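Local coordinates for MHC class I protein (Ginglymostoma cirratum, PDB 6LUP) that probably presents peptides on the cell surface to T cells, as the heavy chain of a shark MHC class I molecule, at residues Leu177-Val189 / Val254-Tyr267. Sequence-based numbering, arbitrary orientation.
Sequences LRPVKPSVTFTSV and VDHDGLGQQLVVFY
Val184 and Phe186 point from edge strand 183-189 onto Leu263 and Val265 of edge strand 263-266, closing one margin of the C1-set immunoglobulin beta-sandwich. The two strands belong to opposite sheets and run nearly the same way, 26° apart, with axes 7.3 Å from each other. Packing is tight here: Val184 CG2 lies 3.4 Å from Leu263 CD2, the two side chains lying alongside and pointing in opposite directions, while Val184 CG1 meets Val254 CG2 tip to tip. Phe186 sends its ring inward beside the disulfide cysteines Cys197 and Cys252, CG trans to the backbone N (chi1 -158°); its CB rests 3.8 Å from Val265 CG2, and CD2 comes 3.4 Å from Val265 O. Just before the strand starts, the Pro182 ring packs over His256 and Leu259, its CD 3.7 Å from His256 CD2. His256 NE2 is hydrogen-bonded to Tyr203 O, which helps hold the imidazole beside this proline. The ends are looser and more exposed. Near the linker from the peptide-binding platform, the exposed Pro179 sets CB 3.7 Å from Gly258 CA. At the chain's last modelled residue, Tyr267 turns its ring edge to Ser188, whose backbone N sits in the phenol plane, 3.6 Å from Tyr267 CE1.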
loop_
_atom_site.group_PDB
_atom_site.type_symbol
_atom_site.label_atom_id
_atom_site.label_comp_id
_atom_site.label_asym_id
_atom_site.label_seq_id
_atom_site.Cartn_x
_atom_site.Cartn_y
_atom_site.Cartn_z
ATOM N N LEU A 177 -10.548 -1.482 13.640
ATOM C CA LEU A 177 -10.620 -0.599 12.477
ATOM C C LEU A 177 -10.797 0.882 12.817
ATOM O O LEU A 177 -10.934 1.716 11.922
ATOM C CB LEU A 177 -11.716 -1.070 11.520
ATOM C CG LEU A 177 -11.396 -2.370 10.775
ATOM C CD1 LEU A 177 -12.675 -3.050 10.314
ATOM C CD2 LEU A 177 -10.437 -2.119 9.616
ATOM N N ARG A 178 -10.784 1.205 14.106
ATOM C CA ARG A 178 -10.912 2.590 14.548
ATOM C C ARG A 178 -9.664 3.396 14.184
ATOM O O ARG A 178 -8.555 2.853 14.163
ATOM C CB ARG A 178 -11.174 2.662 16.055
ATOM C CG ARG A 178 -12.559 2.186 16.455
ATOM C CD ARG A 178 -13.060 2.910 17.691
ATOM N NE ARG A 178 -12.862 2.157 18.930
ATOM C CZ ARG A 178 -13.832 1.545 19.606
ATOM N NH1 ARG A 178 -15.087 1.579 19.171
ATOM N NH2 ARG A 178 -13.547 0.900 20.729
ATOM N N PRO A 179 -9.838 4.693 13.875
ATOM C CA PRO A 179 -8.648 5.518 13.698
ATOM C C PRO A 179 -7.853 5.616 14.999
ATOM O O PRO A 179 -8.444 5.653 16.083
ATOM C CB PRO A 179 -9.218 6.887 13.305
ATOM C CG PRO A 179 -10.622 6.880 13.807
ATOM C CD PRO A 179 -11.080 5.460 13.666
ATOM N N VAL A 180 -6.529 5.607 14.884
ATOM C CA VAL A 180 -5.648 5.870 16.021
ATOM C C VAL A 180 -4.850 7.147 15.764
ATOM O O VAL A 180 -4.270 7.326 14.686
ATOM C CB VAL A 180 -4.735 4.668 16.390
ATOM C CG1 VAL A 180 -4.097 4.048 15.157
ATOM C CG2 VAL A 180 -3.669 5.078 17.401
ATOM N N LYS A 181 -4.855 8.031 16.761
ATOM C CA LYS A 181 -4.226 9.342 16.652
ATOM C C LYS A 181 -2.707 9.248 16.542
ATOM O O LYS A 181 -2.096 8.310 17.067
ATOM C CB LYS A 181 -4.634 10.250 17.824
ATOM C CG LYS A 181 -4.068 9.876 19.188
ATOM C CD LYS A 181 -4.678 10.757 20.270
ATOM C CE LYS A 181 -4.425 10.216 21.670
ATOM N NZ LYS A 181 -3.062 10.530 22.185
ATOM N N PRO A 182 -2.094 10.214 15.834
ATOM C CA PRO A 182 -0.638 10.331 15.819
ATOM C C PRO A 182 -0.094 10.782 17.169
ATOM O O PRO A 182 -0.724 11.590 17.852
ATOM C CB PRO A 182 -0.381 11.423 14.771
ATOM C CG PRO A 182 -1.649 12.203 14.704
ATOM C CD PRO A 182 -2.738 11.200 14.945
ATOM N N SER A 183 1.052 10.233 17.558
ATOM C CA SER A 183 1.842 10.822 18.627
ATOM C C SER A 183 2.851 11.730 17.930
ATOM O O SER A 183 3.601 11.281 17.056
ATOM C CB SER A 183 2.534 9.748 19.469
ATOM O OG SER A 183 3.702 9.263 18.834
ATOM N N VAL A 184 2.841 13.013 18.285
ATOM C CA VAL A 184 3.644 14.001 17.559
ATOM C C VAL A 184 4.781 14.604 18.387
ATOM O O VAL A 184 4.642 14.847 19.589
ATOM C CB VAL A 184 2.779 15.125 16.932
ATOM C CG1 VAL A 184 1.590 14.545 16.176
ATOM C CG2 VAL A 184 2.307 16.106 17.992
ATOM N N THR A 185 5.902 14.835 17.715
ATOM C CA THR A 185 7.077 15.457 18.304
ATOM C C THR A 185 7.430 16.688 17.476
ATOM O O THR A 185 7.304 16.673 16.250
ATOM C CB THR A 185 8.258 14.460 18.333
ATOM O OG1 THR A 185 8.073 13.539 19.412
ATOM C CG2 THR A 185 9.594 15.161 18.518
ATOM N N PHE A 186 7.852 17.753 18.154
ATOM C CA PHE A 186 8.329 18.955 17.483
ATOM C C PHE A 186 9.594 19.461 18.174
ATOM O O PHE A 186 9.531 20.115 19.220
ATOM C CB PHE A 186 7.232 20.024 17.449
ATOM C CG PHE A 186 7.415 21.065 16.374
ATOM C CD1 PHE A 186 8.110 20.774 15.205
ATOM C CD2 PHE A 186 6.860 22.334 16.521
ATOM C CE1 PHE A 186 8.265 21.734 14.215
ATOM C CE2 PHE A 186 7.009 23.295 15.533
ATOM C CZ PHE A 186 7.710 22.995 14.378
ATOM N N THR A 187 10.741 19.130 17.583
ATOM C CA THR A 187 12.042 19.394 18.194
ATOM C C THR A 187 13.062 19.925 17.192
ATOM O O THR A 187 12.946 19.692 15.984
ATOM C CB THR A 187 12.638 18.119 18.829
ATOM O OG1 THR A 187 12.632 17.056 17.869
ATOM C CG2 THR A 187 11.855 17.695 20.066
ATOM N N SER A 188 14.065 20.634 17.710
ATOM C CA SER A 188 15.227 21.016 16.918
ATOM C C SER A 188 16.062 19.771 16.667
ATOM O O SER A 188 16.221 18.931 17.557
ATOM C CB SER A 188 16.060 22.081 17.638
ATOM O OG SER A 188 16.767 21.531 18.739
ATOM N N VAL A 189 16.589 19.655 15.452
ATOM C CA VAL A 189 17.337 18.466 15.044
ATOM C C VAL A 189 18.478 18.823 14.079
ATOM O O VAL A 189 18.577 19.969 13.630
ATOM C CB VAL A 189 16.407 17.394 14.414
ATOM C CG1 VAL A 189 15.474 16.773 15.455
ATOM C CG2 VAL A 189 15.624 17.975 13.244
ATOM N N VAL A 254 -1.528 19.629 13.270
ATOM C CA VAL A 254 -1.826 18.323 12.689
ATOM C C VAL A 254 -3.330 18.061 12.594
ATOM O O VAL A 254 -4.072 18.262 13.559
ATOM C CB VAL A 254 -1.153 17.182 13.482
ATOM C CG1 VAL A 254 -1.366 15.846 12.786
ATOM C CG2 VAL A 254 0.334 17.446 13.655
ATOM N N ASP A 255 -3.763 17.616 11.415
ATOM C CA ASP A 255 -5.129 17.151 11.194
ATOM C C ASP A 255 -5.153 15.682 10.802
ATOM O O ASP A 255 -4.556 15.275 9.803
ATOM C CB ASP A 255 -5.839 17.994 10.137
ATOM C CG ASP A 255 -6.405 19.275 10.704
ATOM O OD1 ASP A 255 -7.469 19.215 11.360
ATOM O OD2 ASP A 255 -5.786 20.339 10.492
ATOM N N HIS A 256 -5.847 14.896 11.616
ATOM C CA HIS A 256 -6.009 13.467 11.424
ATOM C C HIS A 256 -7.374 13.123 11.996
ATOM O O HIS A 256 -7.752 13.634 13.052
ATOM C CB HIS A 256 -4.901 12.710 12.165
ATOM C CG HIS A 256 -4.960 11.221 12.004
ATOM N ND1 HIS A 256 -4.350 10.560 10.958
ATOM C CD2 HIS A 256 -5.538 10.263 12.765
ATOM C CE1 HIS A 256 -4.561 9.262 11.078
ATOM N NE2 HIS A 256 -5.279 9.055 12.166
ATOM N N ASP A 257 -8.120 12.271 11.304
ATOM C CA ASP A 257 -9.473 11.938 11.750
ATOM C C ASP A 257 -9.502 11.016 12.983
ATOM O O ASP A 257 -10.564 10.588 13.435
ATOM C CB ASP A 257 -10.327 11.408 10.591
ATOM C CG ASP A 257 -9.811 10.110 10.025
ATOM O OD1 ASP A 257 -9.051 9.405 10.726
ATOM O OD2 ASP A 257 -10.166 9.794 8.869
ATOM N N GLY A 258 -8.320 10.729 13.519
ATOM C CA GLY A 258 -8.190 10.094 14.822
ATOM C C GLY A 258 -8.049 11.130 15.924
ATOM O O GLY A 258 -8.063 10.788 17.106
ATOM N N LEU A 259 -7.913 12.399 15.541
ATOM C CA LEU A 259 -7.783 13.489 16.505
ATOM C C LEU A 259 -9.136 14.095 16.858
ATOM O O LEU A 259 -9.459 14.262 18.036
ATOM C CB LEU A 259 -6.823 14.566 15.991
ATOM C CG LEU A 259 -5.359 14.151 15.846
ATOM C CD1 LEU A 259 -4.611 15.135 14.960
ATOM C CD2 LEU A 259 -4.681 14.015 17.205
ATOM N N GLY A 260 -9.921 14.427 15.837
ATOM C CA GLY A 260 -11.266 14.966 16.051
ATOM C C GLY A 260 -11.271 16.409 16.512
ATOM O O GLY A 260 -12.326 17.008 16.720
ATOM N N GLN A 261 -10.074 16.953 16.689
ATOM C CA GLN A 261 -9.862 18.358 16.970
ATOM C C GLN A 261 -8.436 18.648 16.541
ATOM O O GLN A 261 -7.539 17.830 16.759
ATOM C CB GLN A 261 -10.036 18.657 18.459
ATOM C CG GLN A 261 -10.408 20.101 18.766
ATOM C CD GLN A 261 -11.860 20.418 18.447
ATOM O OE1 GLN A 261 -12.773 19.713 18.879
ATOM N NE2 GLN A 261 -12.082 21.493 17.694
ATOM N N GLN A 262 -8.231 19.802 15.920
ATOM C CA GLN A 262 -6.922 20.164 15.402
ATOM C C GLN A 262 -5.891 20.155 16.525
ATOM O O GLN A 262 -6.132 20.703 17.602
ATOM C CB GLN A 262 -6.988 21.535 14.742
ATOM C CG GLN A 262 -6.075 21.680 13.541
ATOM C CD GLN A 262 -6.334 22.955 12.766
ATOM O OE1 GLN A 262 -6.706 22.911 11.595
ATOM N NE2 GLN A 262 -6.147 24.098 13.419
ATOM N N LEU A 263 -4.758 19.507 16.278
ATOM C CA LEU A 263 -3.710 19.411 17.285
ATOM C C LEU A 263 -2.518 20.324 16.977
ATOM O O LEU A 263 -1.923 20.248 15.899
ATOM C CB LEU A 263 -3.274 17.954 17.471
ATOM C CG LEU A 263 -2.136 17.677 18.454
ATOM C CD1 LEU A 263 -2.454 16.517 19.380
ATOM C CD2 LEU A 263 -0.845 17.425 17.699
ATOM N N VAL A 264 -2.190 21.187 17.936
ATOM C CA VAL A 264 -1.042 22.090 17.822
ATOM C C VAL A 264 0.026 21.766 18.857
ATOM O O VAL A 264 -0.284 21.399 19.988
ATOM C CB VAL A 264 -1.438 23.586 17.919
ATOM C CG1 VAL A 264 -2.041 24.068 16.610
ATOM C CG2 VAL A 264 -2.398 23.841 19.072
ATOM N N VAL A 265 1.284 21.898 18.452
ATOM C CA VAL A 265 2.422 21.651 19.336
ATOM C C VAL A 265 3.500 22.723 19.127
ATOM O O VAL A 265 3.904 22.994 17.994
ATOM C CB VAL A 265 2.982 20.212 19.166
ATOM C CG1 VAL A 265 3.082 19.829 17.695
ATOM C CG2 VAL A 265 4.322 20.044 19.871
ATOM N N PHE A 266 3.945 23.335 20.224
ATOM C CA PHE A 266 4.970 24.387 20.174
ATOM C C PHE A 266 6.368 23.828 20.442
ATOM O O PHE A 266 6.504 22.742 21.014
ATOM C CB PHE A 266 4.640 25.512 21.162
ATOM C CG PHE A 266 3.281 26.119 20.957
ATOM C CD1 PHE A 266 3.042 26.979 19.887
ATOM C CD2 PHE A 266 2.236 25.829 21.827
ATOM C CE1 PHE A 266 1.789 27.535 19.688
ATOM C CE2 PHE A 266 0.978 26.384 21.635
ATOM C CZ PHE A 266 0.755 27.239 20.564
ATOM N N TYR A 267 7.399 24.567 20.028
ATOM C CA TYR A 267 8.782 24.127 20.223
ATOM C C TYR A 267 9.132 23.894 21.700
ATOM O O TYR A 267 9.217 24.834 22.496
ATOM C CB TYR A 267 9.784 25.088 19.572
ATOM C CG TYR A 267 11.211 24.784 19.972
ATOM C CD1 TYR A 267 11.867 23.654 19.480
ATOM C CD2 TYR A 267 11.894 25.607 20.872
ATOM C CE1 TYR A 267 13.168 23.363 19.857
ATOM C CE2 TYR A 267 13.193 25.322 21.255
ATOM C CZ TYR A 267 13.824 24.201 20.744
ATOM O OH TYR A 267 15.115 23.915 21.121
#